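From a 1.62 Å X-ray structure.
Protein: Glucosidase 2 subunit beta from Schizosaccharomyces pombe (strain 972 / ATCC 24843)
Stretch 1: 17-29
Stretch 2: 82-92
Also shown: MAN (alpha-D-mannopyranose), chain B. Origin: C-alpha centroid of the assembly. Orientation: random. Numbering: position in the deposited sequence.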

# COMPACT_ATOMS: atom_id res chain seq x y z
N THR A 17 -0.71 -9.10 8.47
CA THR A 17 0.59 -8.66 7.98
C THR A 17 0.38 -7.87 6.69
O THR A 17 0.05 -8.43 5.64
CB THR A 17 1.55 -9.83 7.71
OG1 THR A 17 1.80 -10.54 8.94
CG2 THR A 17 2.86 -9.29 7.20
N TYR A 18 0.56 -6.55 6.77
CA TYR A 18 0.46 -5.72 5.58
C TYR A 18 1.82 -5.64 4.92
O TYR A 18 2.84 -5.49 5.59
CB TYR A 18 -0.03 -4.32 5.95
CG TYR A 18 -1.51 -4.26 6.25
CD1 TYR A 18 -2.45 -4.19 5.22
CD2 TYR A 18 -1.98 -4.28 7.56
CE1 TYR A 18 -3.82 -4.15 5.49
CE2 TYR A 18 -3.34 -4.22 7.85
CZ TYR A 18 -4.26 -4.15 6.81
OH TYR A 18 -5.60 -4.11 7.09
N LYS A 19 1.83 -5.76 3.60
CA LYS A 19 3.06 -5.73 2.83
C LYS A 19 2.86 -4.82 1.63
O LYS A 19 2.00 -5.08 0.79
CB LYS A 19 3.43 -7.13 2.37
CG LYS A 19 4.65 -7.23 1.50
CD LYS A 19 4.89 -8.71 1.17
CE LYS A 19 4.74 -9.59 2.42
NZ LYS A 19 4.75 -11.05 2.12
N VAL A 20 3.64 -3.74 1.59
CA VAL A 20 3.61 -2.83 0.45
C VAL A 20 4.90 -3.02 -0.33
O VAL A 20 5.99 -2.92 0.23
CB VAL A 20 3.53 -1.35 0.89
CG1 VAL A 20 3.64 -0.42 -0.32
CG2 VAL A 20 2.22 -1.09 1.66
N VAL A 21 4.75 -3.32 -1.62
CA VAL A 21 5.90 -3.37 -2.52
C VAL A 21 5.75 -2.25 -3.55
O VAL A 21 4.82 -2.26 -4.37
CB VAL A 21 6.01 -4.73 -3.21
CG1 VAL A 21 7.32 -4.79 -3.98
CG2 VAL A 21 5.97 -5.83 -2.18
N PHE A 22 6.66 -1.29 -3.52
CA PHE A 22 6.53 -0.12 -4.40
C PHE A 22 6.48 -0.52 -5.88
O PHE A 22 7.31 -1.30 -6.35
CB PHE A 22 7.67 0.89 -4.17
CG PHE A 22 7.63 1.58 -2.82
CD1 PHE A 22 6.42 1.82 -2.17
CD2 PHE A 22 8.81 2.02 -2.22
CE1 PHE A 22 6.40 2.48 -0.92
CE2 PHE A 22 8.80 2.66 -0.99
CZ PHE A 22 7.60 2.89 -0.34
N TYR A 23 5.46 -0.02 -6.58
CA TYR A 23 5.29 -0.22 -8.02
C TYR A 23 5.00 -1.66 -8.41
O TYR A 23 5.07 -2.02 -9.59
CB TYR A 23 6.49 0.32 -8.80
CG TYR A 23 6.71 1.80 -8.66
CD1 TYR A 23 5.63 2.69 -8.66
CD2 TYR A 23 7.98 2.33 -8.50
CE1 TYR A 23 5.84 4.06 -8.53
CE2 TYR A 23 8.19 3.68 -8.38
CZ TYR A 23 7.13 4.55 -8.39
OH TYR A 23 7.35 5.90 -8.25
N GLU A 24 4.65 -2.48 -7.43
CA GLU A 24 4.25 -3.86 -7.71
C GLU A 24 2.87 -4.14 -7.11
O GLU A 24 1.86 -4.02 -7.81
CB GLU A 24 5.34 -4.84 -7.25
CG GLU A 24 6.61 -4.66 -8.11
CD GLU A 24 7.75 -5.62 -7.78
OE1 GLU A 24 7.59 -6.49 -6.89
OE2 GLU A 24 8.82 -5.49 -8.42
N ASN A 25 2.82 -4.50 -5.84
CA ASN A 25 1.53 -4.85 -5.24
C ASN A 25 1.46 -4.60 -3.74
O ASN A 25 2.49 -4.35 -3.10
CB ASN A 25 1.18 -6.31 -5.55
CG ASN A 25 2.39 -7.21 -5.54
OD1 ASN A 25 3.30 -7.03 -4.72
ND2 ASN A 25 2.42 -8.17 -6.46
N VAL A 26 0.25 -4.66 -3.20
CA VAL A 26 0.02 -4.57 -1.76
C VAL A 26 -0.76 -5.78 -1.31
O VAL A 26 -1.72 -6.18 -1.98
CB VAL A 26 -0.79 -3.31 -1.41
CG1 VAL A 26 -1.04 -3.25 0.09
CG2 VAL A 26 -0.04 -2.06 -1.87
N PHE A 27 -0.35 -6.37 -0.18
CA PHE A 27 -1.05 -7.53 0.40
C PHE A 27 -1.46 -7.32 1.85
O PHE A 27 -0.84 -6.54 2.60
CB PHE A 27 -0.20 -8.80 0.34
CG PHE A 27 0.06 -9.29 -1.05
CD1 PHE A 27 1.15 -8.82 -1.76
CD2 PHE A 27 -0.76 -10.25 -1.63
CE1 PHE A 27 1.41 -9.28 -3.05
CE2 PHE A 27 -0.51 -10.70 -2.92
CZ PHE A 27 0.58 -10.21 -3.62
N GLN A 28 -2.51 -8.05 2.25
CA GLN A 28 -2.95 -8.14 3.63
C GLN A 28 -2.98 -9.63 3.91
O GLN A 28 -3.86 -10.33 3.39
CB GLN A 28 -4.35 -7.55 3.77
CG GLN A 28 -4.97 -7.66 5.17
CD GLN A 28 -6.46 -7.49 5.13
OE1 GLN A 28 -7.17 -8.31 4.53
NE2 GLN A 28 -6.96 -6.43 5.76
N ASP A 29 -2.03 -10.12 4.72
CA ASP A 29 -1.76 -11.56 4.80
C ASP A 29 -1.60 -12.08 3.37
O ASP A 29 -0.83 -11.51 2.60
CB ASP A 29 -2.83 -12.30 5.61
CG ASP A 29 -2.81 -11.91 7.08
OD1 ASP A 29 -1.71 -11.57 7.57
OD2 ASP A 29 -3.88 -11.96 7.74
N GLU A 82 -11.63 -0.76 0.95
CA GLU A 82 -10.89 0.36 0.40
C GLU A 82 -9.87 0.76 1.47
O GLU A 82 -10.25 1.20 2.56
CB GLU A 82 -11.85 1.53 0.08
CG GLU A 82 -13.01 1.17 -0.85
CD GLU A 82 -14.01 2.32 -1.04
OE1 GLU A 82 -13.60 3.50 -0.91
OE2 GLU A 82 -15.20 2.04 -1.32
N TYR A 83 -8.58 0.60 1.18
CA TYR A 83 -7.56 0.79 2.20
C TYR A 83 -6.77 2.07 1.94
O TYR A 83 -6.33 2.32 0.82
CB TYR A 83 -6.62 -0.41 2.20
CG TYR A 83 -7.35 -1.73 2.39
CD1 TYR A 83 -7.93 -2.38 1.31
CD2 TYR A 83 -7.48 -2.29 3.65
CE1 TYR A 83 -8.62 -3.58 1.48
CE2 TYR A 83 -8.17 -3.49 3.84
CZ TYR A 83 -8.73 -4.13 2.75
OH TYR A 83 -9.42 -5.31 2.92
N LEU A 84 -6.62 2.89 2.98
CA LEU A 84 -5.78 4.08 2.87
C LEU A 84 -4.53 3.81 3.70
O LEU A 84 -4.62 3.60 4.91
CB LEU A 84 -6.51 5.32 3.38
CG LEU A 84 -7.84 5.63 2.70
CD1 LEU A 84 -8.41 6.93 3.24
CD2 LEU A 84 -7.66 5.70 1.20
N ILE A 85 -3.38 3.78 3.05
CA ILE A 85 -2.14 3.43 3.74
C ILE A 85 -1.18 4.60 3.69
O ILE A 85 -0.84 5.08 2.60
CB ILE A 85 -1.47 2.20 3.09
CG1 ILE A 85 -2.47 1.04 3.01
CG2 ILE A 85 -0.24 1.78 3.89
CD1 ILE A 85 -1.92 -0.22 2.37
N LYS A 86 -0.76 5.06 4.86
CA LYS A 86 0.24 6.12 4.95
C LYS A 86 1.61 5.53 5.27
O LYS A 86 1.73 4.64 6.12
CB LYS A 86 -0.17 7.14 6.02
CG LYS A 86 0.74 8.37 6.08
CD LYS A 86 0.12 9.46 6.95
CE LYS A 86 1.15 10.55 7.27
NZ LYS A 86 0.66 11.49 8.32
N MET A 87 2.64 6.01 4.58
CA MET A 87 4.00 5.50 4.76
C MET A 87 5.04 6.61 4.82
O MET A 87 4.82 7.70 4.34
CB MET A 87 4.38 4.59 3.58
CG MET A 87 3.49 3.40 3.37
SD MET A 87 4.15 2.32 2.09
CE MET A 87 5.72 1.83 2.81
N LYS A 88 6.18 6.29 5.42
CA LYS A 88 7.40 7.07 5.24
C LYS A 88 8.43 6.20 4.54
O LYS A 88 8.42 4.96 4.70
CB LYS A 88 7.93 7.58 6.59
CG LYS A 88 7.09 8.75 7.11
CD LYS A 88 6.82 8.71 8.60
CE LYS A 88 8.05 9.02 9.42
NZ LYS A 88 7.70 9.75 10.69
N SER A 89 9.31 6.83 3.75
CA SER A 89 10.34 6.09 3.02
C SER A 89 11.36 7.05 2.44
O SER A 89 11.00 8.13 1.97
CB SER A 89 9.73 5.30 1.85
OG SER A 89 10.76 4.71 1.08
N PRO A 90 12.64 6.65 2.47
CA PRO A 90 13.67 7.44 1.79
C PRO A 90 13.38 7.57 0.29
O PRO A 90 13.87 8.51 -0.33
CB PRO A 90 14.95 6.63 2.01
CG PRO A 90 14.69 5.83 3.24
CD PRO A 90 13.22 5.50 3.20
N ALA A 91 12.59 6.66 -0.27
CA ALA A 91 12.21 6.74 -1.69
C ALA A 91 11.53 8.07 -2.01
O ALA A 91 11.59 8.55 -3.16
CB ALA A 91 11.31 5.60 -2.07
N ALA A 92 10.88 8.65 -1.01
CA ALA A 92 10.09 9.87 -1.20
C ALA A 92 10.90 11.12 -0.87
O ALA A 92 10.38 12.23 -0.89
CB ALA A 92 8.82 9.81 -0.36
C1 MAN B . -10.97 -9.24 5.50
C2 MAN B . -10.06 -8.18 5.31
C3 MAN B . -10.82 -6.91 5.69
C4 MAN B . -12.18 -6.84 4.93
C5 MAN B . -12.99 -8.10 5.24
C6 MAN B . -14.25 -8.21 4.41
O1 MAN B . -11.20 -8.99 6.85
O2 MAN B . -9.72 -8.14 3.97
O3 MAN B . -10.02 -5.77 5.46
O4 MAN B . -12.92 -5.73 5.36
O5 MAN B . -12.19 -9.21 4.87
O6 MAN B . -15.06 -9.24 5.00

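The two stretches meet through side chains alone; no hydrogen bond crosses between them. Residues 17-21 and 25-28 form a hairpin around a type II turn from Val 21 to Glu 24. Strand 82-89 crosses strand 17-21 at 67°, with the axes 10.4 Å apart at their closest. Alternate side chains from each stretch fill that gap. Tyr 18, Val 20 and Phe 22 point toward Tyr 83, Ile 85, Met 87 and Ser 89, while Lys 19 and Lys 88 point away. All seven inward residues are buried; the contact covers 386 Å², both sides summed.

In the middle, Ile 85 extends CD1 to the paired hairpin valines: 3.9 Å from Val 26 CG1 and 4.3 Å from Val 20 CG2. The short valines leave room for this longer branch. Met 87 SD lies 3.7 Å from Val 20 CG1 and 3.8 Å from Phe 22 CE1, at the edge of the phenyl ring. Further along that ring, Phe 22 CE2 approaches Ser 89 OG at 3.5 Å and Ala 91 CB at 4.0 Å. Small residues suit this site beside a bulky ring. Ser 89 OG also accepts from Ala 91 N (3.0 Å).

At the other end, Tyr 83 CE2 lies 3.7 Å from Gln 28 NE2 and 4.2 Å from Tyr 18 OH. Gln 28 NE2 donates to Tyr 18 OH (3.0 Å) and to mannose O3 (3.1 Å). Tyr 83 OH donates to the same O3 (2.7 Å), so the sugar bridges both stretches.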